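Long-range contacts in acyl-coa oxidase (PDB 1W07), which catalyses the FAD-dependent, oxygen-consuming desaturation of long- and medium-chain acyl-CoAs to 2-trans-enoyl-CoAs in peroxisomal beta-oxidation, acting as a homodimer: residues B[376-381]-B[428-433]; B[383-388]-B[415-420]; B[434-439]-B[511-516]; B[452-457]-B[524-529]. The protein carries 1 engineered substitution. All blocks are in the same frame, centred on the assembly; numbering follows the deposited sequence. Where two conformers were deposited one is given.

How the contacts relate
All four contacts lie in the helical C-terminal part of the subunit. Contact 1 is the middle one: its centre is about 14 Å from that of contact 2, 12 Å from contact 3 and 13 Å from contact 4. Contacts 1 and 2 share helix 370-398, with contact 2 nested inside the chain loop that contact 1 closes. Contacts 1 and 3 share helix 427-443. Contacts 3 and 4 cross along the chain: their first segments lie on helix 427-443 and in the loop after it, their second on the successive helices 508-514 and 516-538. The first three also touch the second subunit, so packing around FAD continues into the dimer interface.

Contact 1. Residues B[376-381]-B[428-433]; sequences CTAGLK and VVLQLQ. With FAD (flavin-adenine dinucleotide), chain I.
Leu430 lays its two methyl branches over different residues of helix 370-398: CD2 meets CB of Ala378 at 4.0 Å, while CD1 lies 3.6 Å from CD of Lys381, the two longer side chains crossing at about a right angle. The CG of Leu430 is anti to its carbonyl carbon (chi1 -71°), which sends the fork across the gap between the helices. The small Ala378 and the side-chain-free Gly379 suit a close approach, and the CA atoms of Gly379 and Gln431 come to 5.4 Å. Gln431 bends at chi2, so its amide folds back over that glycine, with OE1 3.8 Å from Gly379 CA and NE2 3.2 Å from Gly379 O. The axes of segments 376-381 and 428-433 run roughly antiparallel, at 145°, and approach to 8.2 Å, a buried pair within the C-alpha1 domain of the acyl-CoA oxidase fold. Lys381 meets the leucine mainly through its aliphatic chain. Its CG is anti to the backbone N, and beyond the bend at chi2 the extended chain carries NZ to the carbonyl O of Ala420, its strongest partner, among acceptors that also include Tyr423 O, Gly425 O and Asn427 OD1. The ammonium is thus likely to be held in place, and its charge would probably be felt by nearby Glu424, the inferred proton acceptor. Helix 427-443 turns its other side to the adenosine of FAD. There Leu432 CD1 packs 3.5 Å from N1A and Val429 CG2 reaches N7A at 3.6 Å, apolar branches suited to flat adenine, while Val428 makes van der Waals contact with ribose O2B.

Contact 2. Residues B[383-388]-B[415-420]; sequences LTTTAT and AVYVPA
The tight part of this contact is a clamp round the Tyr417 ring. Thr388 CG2 sits over one face, 3.8 Å from the ring centroid of Tyr417 and 23° off its normal, a CH-pi contact, while Ala420 CB lies over the opposite face. Thr385 O approaches the ring edge in plane, and the tyrosine OH comes 3.3 Å from Thr385 CA. With CG anti to the backbone N (chi1 -175°), the ring reaches across to helix 370-398. Ala420, with only a methyl, fits between the Tyr417 face and Thr385. Both segments lie in the C-alpha1 domain, where helix 370-398 meets the turn after helix 410-417, and Pro419 of that turn touches FAD. An alanine in place of Tyr417 would lose the ring between Thr388 and Ala420 and would probably loosen segment 415-420 on the helix. The other side of segment 383-388 is looser: Thr386 and Ala387 point away, partly exposed. Thr388 keeps its methyl for the ring because OG1 turns back to Thr384 O at 2.6 Å, a carbonyl that also accepts from Thr388 N. Threonine thus offers two chemistries at once, its hydroxyl satisfied within the helix and its methyl spent on the aromatic face.

Contact 3. Residues B[434-439]-B[511-516]; sequences VARFLM and GFQELL
A cation-pi stack joins helix 427-443 to the short helix 508-514, in the all-helical C-terminal part of the acyl-CoA oxidase fold. The guanidinium of Arg436 lies flat on the Phe512 ring, their centres 4.1 Å apart and their planes only 10° from parallel. Arg436 starts with CG anti to its carbonyl carbon and then runs extended from CG to NE, so the long chain carries the charge across to the ring face; arginine's length and flat guanidinium suit this span. Arg436 NH1 stands over the middle of the ring, and Arg436 CZ is 3.6 Å from Phe512 CE2. Phe512 meets it with CG anti to the backbone N (chi1 -166°), pointing directly at the neighbouring helix. Met439 CG lies at the edge, near the ring plane, 4.4 Å from Phe512 CE1; Ala435 CB is also 4.4 Å from Phe512 CZ. Leu519 of helix 516-538 also packs on both Ala435 and Phe512. The stack lies at the edge of the core, with Phe512 buried and Arg436 exposed. Glu509 lies on the polar side, hydrogen-bonded by Gln513 NE2 and forming a long, weak ion pair with Arg436 NH2, so its charge is likely to favour the cation where it stands. Gln513 also packs on Tyr327 of the second subunit. Arginine serves here with its aliphatic part as well as its charge: Arg436 CG presses on the tip of the ring, 3.4 Å from Phe512 CZ.

Contact 4. Residues B[452-457]-B[524-529]; sequences VGTTAY and IAHCQL
His526, Tyr457 and Leu529 carry this contact. The phenol oxygen of Tyr457 and ND1 of His526 are hydrogen-bonded at 2.8 Å, and either could be the donor. The bond runs in the plane of the tyrosine ring, so the two rings meet rim to rim, their planes 24° apart and neither over the other's face. One face of Tyr457 takes Leu529, whose CD2 sits above its centre, 3.5 Å from the ring centroid of Tyr457 and 15° off the normal. The two side chains reach toward each other tip to tip, Leu529 with CG anti to its backbone N. Tyr457 CG takes the crowded position between backbone N and carbonyl carbon (chi1 74°), turning the ring from the loop toward the helix. The loop after helix 427-443 is in this way pinned to helix 516-538 in the C-terminal helical region, with Glu488 of helix 480-503 also touching Tyr457. A leucine in place of Tyr457 would remove the hydroxyl bonded to His526 and the flat face under Leu529, and would probably weaken the hold on the loop. The far nitrogen of the imidazole is served too: a water in the ring plane lies 3.1 Å from His526 NE2 and 2.6 Å from Thr454 OG1, which is also hydrogen-bonded to Glu372. Thr454 O faces the imidazole edge, 3.4 Å from His526 CE1. Histidine suits a place where both ring nitrogens find partners. Thr455 braces the loop, its OG1 and backbone N both donating to Val452 O, while its CG2 lies 3.8 Å from His526 CE1.

Contact 1. Residues B[376-381]-B[428-433]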
# COMPACT_ATOMS: atom_id res chain seq x y z
N CYS B 376 19.85 -13.20 -11.47
CA CYS B 376 19.43 -13.52 -10.10
C CYS B 376 19.31 -12.27 -9.25
O CYS B 376 18.27 -12.04 -8.62
CB CYS B 376 20.45 -14.46 -9.44
SG CYS B 376 20.48 -16.15 -10.05
N THR B 377 20.36 -11.46 -9.23
CA THR B 377 20.36 -10.25 -8.43
C THR B 377 19.21 -9.32 -8.83
O THR B 377 18.46 -8.89 -7.97
CB THR B 377 21.68 -9.47 -8.56
OG1 THR B 377 21.98 -9.22 -9.94
CG2 THR B 377 22.80 -10.26 -7.95
N ALA B 378 19.07 -9.03 -10.12
CA ALA B 378 18.01 -8.14 -10.58
C ALA B 378 16.62 -8.67 -10.21
O ALA B 378 15.77 -7.93 -9.70
CB ALA B 378 18.10 -7.92 -12.10
N GLY B 379 16.42 -9.96 -10.47
CA GLY B 379 15.14 -10.59 -10.18
C GLY B 379 14.82 -10.67 -8.71
O GLY B 379 13.67 -10.46 -8.30
N LEU B 380 15.83 -10.98 -7.90
CA LEU B 380 15.62 -11.08 -6.46
C LEU B 380 15.35 -9.72 -5.87
O LEU B 380 14.56 -9.60 -4.94
CB LEU B 380 16.83 -11.73 -5.78
CG LEU B 380 17.05 -13.22 -6.06
CD1 LEU B 380 18.30 -13.72 -5.32
CD2 LEU B 380 15.80 -13.98 -5.62
N LYS B 381 16.02 -8.70 -6.39
CA LYS B 381 15.83 -7.34 -5.91
C LYS B 381 14.36 -6.98 -6.16
O LYS B 381 13.69 -6.43 -5.29
CB LYS B 381 16.76 -6.36 -6.65
CG LYS B 381 16.66 -4.90 -6.21
CD LYS B 381 15.49 -4.20 -6.88
CE LYS B 381 15.42 -2.73 -6.51
NZ LYS B 381 14.24 -2.07 -7.14
N VAL B 428 9.50 -3.75 -12.49
CA VAL B 428 8.99 -4.44 -13.66
C VAL B 428 10.07 -4.47 -14.74
O VAL B 428 10.25 -5.48 -15.43
CB VAL B 428 7.73 -3.75 -14.19
CG1 VAL B 428 7.33 -4.35 -15.53
CG2 VAL B 428 6.61 -3.91 -13.18
N VAL B 429 10.79 -3.36 -14.89
CA VAL B 429 11.86 -3.30 -15.86
C VAL B 429 12.92 -4.35 -15.53
O VAL B 429 13.42 -5.04 -16.42
CB VAL B 429 12.52 -1.90 -15.88
CG1 VAL B 429 13.73 -1.93 -16.80
CG2 VAL B 429 11.52 -0.86 -16.36
N LEU B 430 13.27 -4.49 -14.25
CA LEU B 430 14.27 -5.47 -13.84
C LEU B 430 13.87 -6.91 -14.15
O LEU B 430 14.70 -7.71 -14.56
CB LEU B 430 14.58 -5.33 -12.33
CG LEU B 430 15.36 -4.08 -11.95
CD1 LEU B 430 15.40 -3.89 -10.43
CD2 LEU B 430 16.76 -4.19 -12.53
N GLN B 431 12.59 -7.23 -13.95
CA GLN B 431 12.10 -8.57 -14.22
C GLN B 431 12.11 -8.87 -15.72
O GLN B 431 12.20 -10.03 -16.13
CB GLN B 431 10.70 -8.76 -13.64
CG GLN B 431 10.65 -8.91 -12.11
CD GLN B 431 11.32 -10.19 -11.60
OE1 GLN B 431 11.98 -10.91 -12.35
NE2 GLN B 431 11.15 -10.48 -10.31
N LEU B 432 12.02 -7.83 -16.54
CA LEU B 432 12.04 -8.04 -17.99
C LEU B 432 13.45 -8.45 -18.41
O LEU B 432 13.63 -9.20 -19.37
CB LEU B 432 11.62 -6.76 -18.72
CG LEU B 432 10.12 -6.43 -18.60
CD1 LEU B 432 9.84 -5.04 -19.14
CD2 LEU B 432 9.32 -7.48 -19.36
N GLN B 433 14.45 -7.96 -17.69
CA GLN B 433 15.83 -8.31 -17.99
C GLN B 433 16.01 -9.79 -17.69
O GLN B 433 16.68 -10.51 -18.44
CB GLN B 433 16.79 -7.47 -17.14
CG GLN B 433 17.05 -6.08 -17.71
CD GLN B 433 17.56 -5.10 -16.67
OE1 GLN B 433 18.35 -5.45 -15.79
NE2 GLN B 433 17.13 -3.85 -16.79
PA FAD I . 10.21 4.56 -15.19
O1A FAD I . 11.36 3.67 -15.47
O2A FAD I . 10.00 5.73 -16.08
O5B FAD I . 8.88 3.67 -15.14
C5B FAD I . 7.59 4.27 -14.99
C4B FAD I . 6.49 3.26 -15.35
O4B FAD I . 6.74 2.82 -16.70
C3B FAD I . 6.58 2.01 -14.46
O3B FAD I . 5.29 1.39 -14.38
C2B FAD I . 7.56 1.13 -15.23
O2B FAD I . 7.29 -0.25 -14.97
C1B FAD I . 7.12 1.43 -16.67
N9A FAD I . 8.22 1.16 -17.63
C8A FAD I . 9.29 1.93 -17.84
N7A FAD I . 10.07 1.37 -18.76
C5A FAD I . 9.50 0.23 -19.14
C6A FAD I . 9.83 -0.75 -20.06
N6A FAD I . 10.98 -0.71 -20.73
N1A FAD I . 8.95 -1.83 -20.24
C2A FAD I . 7.78 -1.90 -19.49
N3A FAD I . 7.50 -0.95 -18.61
C4A FAD I . 8.32 0.10 -18.42
N1 FAD I . 18.63 8.51 -8.54
C2 FAD I . 19.97 8.90 -8.46
O2 FAD I . 20.64 9.04 -9.48
N3 FAD I . 20.54 9.13 -7.20
C4 FAD I . 19.77 8.98 -6.03
O4 FAD I . 20.30 9.15 -4.93
C4X FAD I . 18.43 8.62 -6.13
N5 FAD I . 17.63 8.55 -4.98
C5X FAD I . 16.27 8.21 -5.07
C6 FAD I . 15.47 8.25 -3.93
C7 FAD I . 14.10 8.02 -4.04
C7M FAD I . 13.25 8.10 -2.77
C8 FAD I . 13.53 7.74 -5.28
C8M FAD I . 12.03 7.49 -5.43
C9 FAD I . 14.35 7.69 -6.41
C9A FAD I . 15.71 7.92 -6.32
N10 FAD I . 16.53 7.94 -7.46
C10 FAD I . 17.86 8.38 -7.37
C1' FAD I . 15.98 7.61 -8.80
C2' FAD I . 15.83 6.09 -8.94
O2' FAD I . 17.07 5.44 -8.66
C3' FAD I . 15.32 5.63 -10.31
O3' FAD I . 16.21 6.09 -11.33
C4' FAD I . 13.91 6.14 -10.62
O4' FAD I . 13.11 6.19 -9.44
C5' FAD I . 13.26 5.21 -11.64
O5' FAD I . 11.88 5.55 -11.82
P FAD I . 11.36 6.19 -13.19
O1P FAD I . 10.66 7.44 -12.84
O2P FAD I . 12.49 6.25 -14.15
O3P FAD I . 10.30 5.09 -13.67

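Contact 2. Residues B[383-388]-B[415-420]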
# COMPACT_ATOMS: atom_id res chain seq x y z
N LEU B 383 11.74 -9.14 -6.79
CA LEU B 383 10.85 -10.01 -6.04
C LEU B 383 10.70 -9.64 -4.57
O LEU B 383 9.60 -9.44 -4.09
CB LEU B 383 11.32 -11.47 -6.16
CG LEU B 383 10.30 -12.52 -5.70
CD1 LEU B 383 9.32 -12.79 -6.83
CD2 LEU B 383 11.00 -13.80 -5.30
N THR B 384 11.82 -9.53 -3.87
CA THR B 384 11.81 -9.20 -2.44
C THR B 384 11.27 -7.82 -2.10
O THR B 384 10.53 -7.67 -1.11
CB THR B 384 13.21 -9.37 -1.81
OG1 THR B 384 14.13 -8.43 -2.40
CG2 THR B 384 13.74 -10.78 -2.06
N THR B 385 11.62 -6.81 -2.89
CA THR B 385 11.13 -5.46 -2.60
C THR B 385 9.64 -5.36 -2.80
O THR B 385 8.95 -4.73 -2.00
CB THR B 385 11.83 -4.38 -3.47
OG1 THR B 385 11.68 -4.71 -4.85
CG2 THR B 385 13.29 -4.30 -3.12
N THR B 386 9.14 -5.96 -3.87
CA THR B 386 7.72 -5.95 -4.16
C THR B 386 7.00 -6.69 -3.03
O THR B 386 6.06 -6.17 -2.43
CB THR B 386 7.44 -6.65 -5.52
OG1 THR B 386 8.02 -5.85 -6.56
CG2 THR B 386 5.94 -6.84 -5.76
N ALA B 387 7.46 -7.89 -2.70
CA ALA B 387 6.80 -8.67 -1.65
C ALA B 387 6.84 -7.96 -0.30
O ALA B 387 5.87 -8.00 0.45
CB ALA B 387 7.43 -10.05 -1.52
N THR B 388 7.96 -7.29 -0.01
CA THR B 388 8.13 -6.59 1.27
C THR B 388 7.23 -5.37 1.39
O THR B 388 6.58 -5.19 2.42
CB THR B 388 9.61 -6.20 1.48
OG1 THR B 388 10.39 -7.41 1.52
CG2 THR B 388 9.81 -5.42 2.80
N ALA B 415 5.91 3.92 3.93
CA ALA B 415 6.31 5.08 3.14
C ALA B 415 7.83 5.14 2.97
O ALA B 415 8.32 5.39 1.87
CB ALA B 415 5.79 6.35 3.80
N VAL B 416 8.59 4.89 4.03
CA VAL B 416 10.03 4.97 3.91
C VAL B 416 10.61 3.81 3.09
O VAL B 416 11.65 3.96 2.43
CB VAL B 416 10.70 5.01 5.31
CG1 VAL B 416 10.74 3.62 5.94
CG2 VAL B 416 12.10 5.60 5.20
N TYR B 417 9.92 2.66 3.11
CA TYR B 417 10.40 1.49 2.37
C TYR B 417 10.10 1.44 0.86
O TYR B 417 10.96 1.02 0.07
CB TYR B 417 9.85 0.19 2.98
CG TYR B 417 10.43 -1.03 2.30
CD1 TYR B 417 11.73 -1.45 2.59
CD2 TYR B 417 9.74 -1.69 1.28
CE1 TYR B 417 12.33 -2.48 1.88
CE2 TYR B 417 10.34 -2.72 0.55
CZ TYR B 417 11.63 -3.11 0.86
OH TYR B 417 12.24 -4.14 0.18
N VAL B 418 8.89 1.87 0.45
CA VAL B 418 8.45 1.82 -0.95
C VAL B 418 9.40 2.27 -2.04
O VAL B 418 9.33 1.76 -3.17
CB VAL B 418 7.10 2.57 -1.19
CG1 VAL B 418 5.97 1.70 -0.74
CG2 VAL B 418 7.08 3.90 -0.50
N PRO B 419 10.26 3.23 -1.75
CA PRO B 419 11.18 3.65 -2.82
C PRO B 419 12.02 2.45 -3.31
O PRO B 419 12.57 2.48 -4.42
CB PRO B 419 12.04 4.69 -2.13
CG PRO B 419 11.10 5.31 -1.16
CD PRO B 419 10.39 4.12 -0.58
N ALA B 420 12.14 1.43 -2.47
CA ALA B 420 12.91 0.23 -2.82
C ALA B 420 12.42 -0.42 -4.12
O ALA B 420 13.18 -1.10 -4.81
CB ALA B 420 12.85 -0.78 -1.67

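Contact 3. Residues B[434-439]-B[511-516]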
# COMPACT_ATOMS: atom_id res chain seq x y z
N VAL B 434 15.41 -10.25 -16.59
CA VAL B 434 15.51 -11.67 -16.22
C VAL B 434 14.84 -12.49 -17.32
O VAL B 434 15.37 -13.53 -17.73
CB VAL B 434 14.81 -11.95 -14.86
CG1 VAL B 434 14.78 -13.46 -14.58
CG2 VAL B 434 15.55 -11.23 -13.75
N ALA B 435 13.68 -12.03 -17.78
CA ALA B 435 12.95 -12.74 -18.83
C ALA B 435 13.83 -12.90 -20.07
O ALA B 435 13.90 -13.98 -20.65
CB ALA B 435 11.67 -11.98 -19.18
N ARG B 436 14.51 -11.83 -20.48
CA ARG B 436 15.39 -11.92 -21.64
C ARG B 436 16.46 -12.99 -21.39
O ARG B 436 16.76 -13.78 -22.27
CB ARG B 436 16.06 -10.57 -21.92
CG ARG B 436 15.14 -9.51 -22.48
CD ARG B 436 15.93 -8.26 -22.83
NE ARG B 436 15.08 -7.12 -23.15
CZ ARG B 436 14.36 -6.98 -24.26
NH1 ARG B 436 14.36 -7.91 -25.21
NH2 ARG B 436 13.64 -5.88 -24.43
N PHE B 437 17.03 -13.00 -20.19
CA PHE B 437 18.05 -13.98 -19.82
C PHE B 437 17.48 -15.40 -19.90
O PHE B 437 18.14 -16.32 -20.40
CB PHE B 437 18.56 -13.70 -18.40
CG PHE B 437 19.46 -14.78 -17.86
CD1 PHE B 437 20.75 -14.93 -18.34
CD2 PHE B 437 19.00 -15.65 -16.87
CE1 PHE B 437 21.59 -15.93 -17.85
CE2 PHE B 437 19.83 -16.66 -16.37
CZ PHE B 437 21.13 -16.80 -16.86
N LEU B 438 16.26 -15.57 -19.42
CA LEU B 438 15.62 -16.87 -19.44
C LEU B 438 15.35 -17.31 -20.87
O LEU B 438 15.53 -18.48 -21.20
CB LEU B 438 14.30 -16.85 -18.64
CG LEU B 438 14.44 -16.74 -17.11
CD1 LEU B 438 13.05 -16.63 -16.49
CD2 LEU B 438 15.20 -17.95 -16.56
N MET B 439 14.92 -16.37 -21.71
CA MET B 439 14.63 -16.68 -23.10
C MET B 439 15.90 -17.11 -23.84
O MET B 439 15.86 -18.03 -24.65
CB MET B 439 13.99 -15.48 -23.81
CG MET B 439 12.57 -15.16 -23.35
SD MET B 439 11.40 -16.53 -23.51
CE MET B 439 11.39 -17.17 -21.80
N GLY B 511 7.26 -9.63 -30.83
CA GLY B 511 6.63 -10.67 -30.04
C GLY B 511 6.93 -10.50 -28.56
O GLY B 511 6.06 -10.70 -27.71
N PHE B 512 8.17 -10.12 -28.25
CA PHE B 512 8.60 -9.91 -26.87
C PHE B 512 7.73 -8.82 -26.23
O PHE B 512 7.28 -8.98 -25.09
CB PHE B 512 10.06 -9.47 -26.84
CG PHE B 512 10.69 -9.55 -25.47
CD1 PHE B 512 11.30 -10.73 -25.04
CD2 PHE B 512 10.65 -8.46 -24.59
CE1 PHE B 512 11.86 -10.82 -23.77
CE2 PHE B 512 11.21 -8.55 -23.31
CZ PHE B 512 11.82 -9.73 -22.90
N GLN B 513 7.48 -7.74 -26.97
CA GLN B 513 6.67 -6.62 -26.49
C GLN B 513 5.21 -7.01 -26.31
O GLN B 513 4.54 -6.56 -25.37
CB GLN B 513 6.77 -5.43 -27.45
CG GLN B 513 8.15 -4.77 -27.48
CD GLN B 513 8.67 -4.41 -26.09
OE1 GLN B 513 7.96 -3.81 -25.28
NE2 GLN B 513 9.93 -4.75 -25.83
N GLU B 514 4.71 -7.84 -27.22
CA GLU B 514 3.33 -8.30 -27.15
C GLU B 514 3.10 -9.18 -25.91
O GLU B 514 2.07 -9.07 -25.25
CB GLU B 514 3.00 -9.10 -28.42
CG GLU B 514 1.56 -9.56 -28.55
CD GLU B 514 0.57 -8.41 -28.54
OE1 GLU B 514 0.92 -7.33 -29.07
OE2 GLU B 514 -0.55 -8.57 -28.01
N LEU B 515 4.07 -10.03 -25.60
CA LEU B 515 3.95 -10.94 -24.47
C LEU B 515 4.64 -10.47 -23.18
O LEU B 515 4.95 -11.30 -22.31
CB LEU B 515 4.47 -12.32 -24.87
CG LEU B 515 3.88 -12.94 -26.14
CD1 LEU B 515 4.57 -14.24 -26.43
CD2 LEU B 515 2.39 -13.18 -25.98
N LEU B 516 4.87 -9.17 -23.05
CA LEU B 516 5.55 -8.64 -21.86
C LEU B 516 4.98 -9.14 -20.55
O LEU B 516 5.74 -9.56 -19.68
CB LEU B 516 5.53 -7.11 -21.84
CG LEU B 516 6.57 -6.34 -22.65
CD1 LEU B 516 6.55 -4.89 -22.23
CD2 LEU B 516 7.96 -6.92 -22.42

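Contact 4. Residues B[452-457]-B[524-529]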
# COMPACT_ATOMS: atom_id res chain seq x y z
N VAL B 452 23.86 -24.25 -15.82
CA VAL B 452 24.35 -24.51 -14.47
C VAL B 452 23.76 -23.45 -13.53
O VAL B 452 22.80 -22.77 -13.89
CB VAL B 452 25.88 -24.46 -14.43
N GLY B 453 24.33 -23.31 -12.34
CA GLY B 453 23.86 -22.33 -11.40
C GLY B 453 22.39 -22.45 -11.05
O GLY B 453 21.88 -23.55 -10.81
N THR B 454 21.70 -21.31 -11.03
CA THR B 454 20.27 -21.28 -10.69
C THR B 454 19.36 -21.66 -11.85
O THR B 454 18.14 -21.70 -11.68
CB THR B 454 19.85 -19.88 -10.18
OG1 THR B 454 20.15 -18.89 -11.17
CG2 THR B 454 20.57 -19.54 -8.90
N THR B 455 19.94 -21.94 -13.01
CA THR B 455 19.16 -22.33 -14.18
C THR B 455 19.48 -23.78 -14.58
O THR B 455 19.05 -24.25 -15.64
CB THR B 455 19.46 -21.41 -15.39
OG1 THR B 455 20.85 -21.51 -15.74
CG2 THR B 455 19.16 -19.96 -15.03
N ALA B 456 20.22 -24.48 -13.73
CA ALA B 456 20.59 -25.86 -14.01
C ALA B 456 19.35 -26.72 -14.24
O ALA B 456 19.34 -27.59 -15.11
CB ALA B 456 21.41 -26.42 -12.85
N TYR B 457 18.31 -26.48 -13.46
CA TYR B 457 17.08 -27.25 -13.59
C TYR B 457 16.53 -27.16 -15.00
O TYR B 457 15.87 -28.09 -15.47
CB TYR B 457 16.03 -26.74 -12.59
CG TYR B 457 15.41 -25.41 -12.96
CD1 TYR B 457 14.15 -25.34 -13.56
CD2 TYR B 457 16.08 -24.21 -12.71
CE1 TYR B 457 13.57 -24.10 -13.90
CE2 TYR B 457 15.52 -22.97 -13.05
CZ TYR B 457 14.27 -22.93 -13.64
OH TYR B 457 13.73 -21.71 -13.99
N ILE B 524 9.17 -14.05 -12.68
CA ILE B 524 8.82 -14.07 -11.27
C ILE B 524 8.83 -15.49 -10.75
O ILE B 524 9.33 -15.74 -9.65
CB ILE B 524 7.42 -13.43 -11.03
CG1 ILE B 524 7.54 -11.90 -11.12
CG2 ILE B 524 6.85 -13.88 -9.67
CD1 ILE B 524 6.22 -11.20 -11.14
N ALA B 525 8.28 -16.43 -11.52
CA ALA B 525 8.25 -17.84 -11.11
C ALA B 525 9.67 -18.36 -10.94
O ALA B 525 9.95 -19.12 -10.02
CB ALA B 525 7.49 -18.71 -12.15
N HIS B 526 10.58 -17.94 -11.81
CA HIS B 526 11.98 -18.35 -11.72
C HIS B 526 12.59 -17.83 -10.42
O HIS B 526 13.22 -18.57 -9.68
CB HIS B 526 12.76 -17.81 -12.90
CG HIS B 526 14.23 -18.10 -12.83
ND1 HIS B 526 14.76 -19.36 -12.98
CD2 HIS B 526 15.29 -17.28 -12.63
CE1 HIS B 526 16.07 -19.31 -12.88
NE2 HIS B 526 16.42 -18.05 -12.67
N CYS B 527 12.40 -16.54 -10.14
CA CYS B 527 12.93 -15.94 -8.91
C CYS B 527 12.36 -16.60 -7.65
O CYS B 527 13.08 -16.73 -6.66
CB CYS B 527 12.62 -14.45 -8.87
SG CYS B 527 13.42 -13.55 -10.17
N GLN B 528 11.09 -16.99 -7.68
CA GLN B 528 10.48 -17.63 -6.51
C GLN B 528 11.12 -19.00 -6.28
O GLN B 528 11.36 -19.39 -5.14
CB GLN B 528 8.96 -17.77 -6.70
CG GLN B 528 8.23 -16.42 -6.70
CD GLN B 528 6.75 -16.53 -7.06
OE1 GLN B 528 6.33 -17.44 -7.78
NE2 GLN B 528 5.97 -15.55 -6.61
N LEU B 529 11.38 -19.71 -7.37
CA LEU B 529 12.03 -21.02 -7.27
C LEU B 529 13.36 -20.84 -6.56
O LEU B 529 13.71 -21.61 -5.67
CB LEU B 529 12.27 -21.59 -8.67
CG LEU B 529 13.26 -22.76 -8.78
CD1 LEU B 529 12.78 -23.98 -8.00
CD2 LEU B 529 13.45 -23.09 -10.25
O HOH W 1 19.32 -16.88 -12.61